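Local coordinates for putative trimethylamine methyltransferase (Rhizobium meliloti, PDB 4YYC), which is a putative trimethylamine methyltransferase that probably transfers a methyl group from a methylated amine, at the interface of chains A and B. Residues are numbered along the deposited sequence; one frame, centred on the assembly and turned at random. Chains: chain A/B, Putative trimethylamine methyltransferase.

The interface of chains A and B. Residues chain A 53-54, 62, 286-287, 338; chain B 423-426, 430.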
# COMPACT_ATOMS: atom_id res chain seq x y z
N VAL A 53 13.29 -2.85 7.06
CA VAL A 53 13.03 -2.13 8.28
C VAL A 53 14.04 -2.32 9.41
O VAL A 53 14.00 -1.56 10.34
CB VAL A 53 11.62 -2.38 8.79
CG1 VAL A 53 10.62 -1.97 7.70
CG2 VAL A 53 11.43 -3.82 9.21
N LEU A 54 14.92 -3.32 9.33
CA LEU A 54 15.91 -3.55 10.37
C LEU A 54 17.27 -3.33 9.78
O LEU A 54 17.52 -3.73 8.65
CB LEU A 54 15.84 -4.97 10.89
CG LEU A 54 14.53 -5.42 11.54
CD1 LEU A 54 14.45 -6.91 11.77
CD2 LEU A 54 14.37 -4.59 12.81
N ILE A 62 17.95 -9.68 16.84
CA ILE A 62 16.84 -10.64 16.74
C ILE A 62 17.39 -12.06 16.59
O ILE A 62 16.90 -12.98 17.23
CB ILE A 62 15.88 -10.31 15.59
CG1 ILE A 62 15.26 -8.91 15.78
CG2 ILE A 62 14.77 -11.35 15.51
CD1 ILE A 62 14.52 -8.71 17.08
N VAL A 286 6.79 -5.78 18.05
CA VAL A 286 7.33 -6.25 16.78
C VAL A 286 8.59 -7.08 17.02
O VAL A 286 8.69 -8.22 16.54
CB VAL A 286 7.62 -5.07 15.83
CG1 VAL A 286 8.37 -5.54 14.57
CG2 VAL A 286 6.30 -4.43 15.47
N ALA A 287 9.53 -6.54 17.79
CA ALA A 287 10.75 -7.26 18.03
C ALA A 287 10.54 -8.61 18.74
O ALA A 287 11.17 -9.60 18.37
CB ALA A 287 11.73 -6.44 18.81
N LEU A 338 5.36 -4.27 9.75
CA LEU A 338 6.74 -4.20 10.22
C LEU A 338 7.30 -5.57 10.55
O LEU A 338 8.44 -5.90 10.18
CB LEU A 338 6.87 -3.30 11.46
CG LEU A 338 6.59 -1.82 11.17
CD1 LEU A 338 6.47 -1.04 12.49
CD2 LEU A 338 7.58 -1.16 10.25
N GLY B 423 8.84 3.14 12.75
CA GLY B 423 9.68 1.94 12.52
C GLY B 423 9.65 1.00 13.71
O GLY B 423 8.71 1.01 14.52
N VAL B 424 10.70 0.20 13.84
CA VAL B 424 10.71 -0.92 14.81
C VAL B 424 11.44 -0.52 16.07
O VAL B 424 12.61 -0.12 16.00
CB VAL B 424 11.39 -2.16 14.23
CG1 VAL B 424 11.39 -3.31 15.26
CG2 VAL B 424 10.69 -2.59 12.97
N ASP B 425 10.76 -0.65 17.21
CA ASP B 425 11.37 -0.40 18.51
C ASP B 425 12.25 -1.58 18.89
O ASP B 425 11.80 -2.72 18.90
CB ASP B 425 10.24 -0.27 19.54
CG ASP B 425 10.71 0.24 20.91
OD1 ASP B 425 11.92 0.33 21.20
OD2 ASP B 425 9.81 0.57 21.72
N LEU B 426 13.49 -1.30 19.24
CA LEU B 426 14.42 -2.37 19.60
C LEU B 426 14.93 -2.21 21.04
O LEU B 426 15.97 -2.78 21.39
CB LEU B 426 15.56 -2.43 18.59
CG LEU B 426 15.13 -2.90 17.19
CD1 LEU B 426 16.28 -2.72 16.23
CD2 LEU B 426 14.67 -4.34 17.15
N ALA B 430 10.94 -3.82 24.33
CA ALA B 430 10.39 -4.27 23.06
C ALA B 430 10.89 -5.68 22.67
O ALA B 430 10.15 -6.46 22.04
CB ALA B 430 10.70 -3.25 21.96
O HOH W 1 9.43 -3.95 18.61
O HOH W 2 12.79 0.31 11.84
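The flat groups where A:Leu338 meets B:Gly423 are peptides, not rings: the methyl CD1 of A:Leu338 lies over one face of the B:Gly423-B:Val424 peptide, 3.6 Å from the carbonyl oxygen O of B:Gly423, and water 2 sits at its N-H edge. In the next peptide but one, between B:Asp425 and B:Leu426, the methyl of A:Ala287 and water 1 both meet the carbonyl-oxygen edge, not a face. Between them B:Val424 pushes its forked side chain into an apolar pocket of chain A, made by the loop residues A:Val53 and A:Leu54 and by the helices 286-307 and 334-350. Its CG1, anti to the backbone N (chi1 180°), meets CG1 of A:Val286 at 3.8 Å, the two side chains crossing at about a right angle. A:Leu54 brings CD2 to the same branch. The other branch, CG2, faces CG2 of A:Val53 at 4.0 Å, with CB of A:Leu338 beside it. An alanine here removes both branches and would probably open a gap facing A:Val286 and A:Val53, leaving A:Leu54 against CB. Nearby, CD2 of B:Leu426 rests on CB of A:Ala287. The patch belongs to a two-fold interface between two copies, which the structure alone does not show to be biological. No direct polar bond crosses here; water 2 joins N of B:Val424 to O of A:Val53. At the start of helix 286-307, the N-H of A:Ala287 points almost straight (165°) at water 1, 2.7 Å from N, which also meets O of B:Asp425.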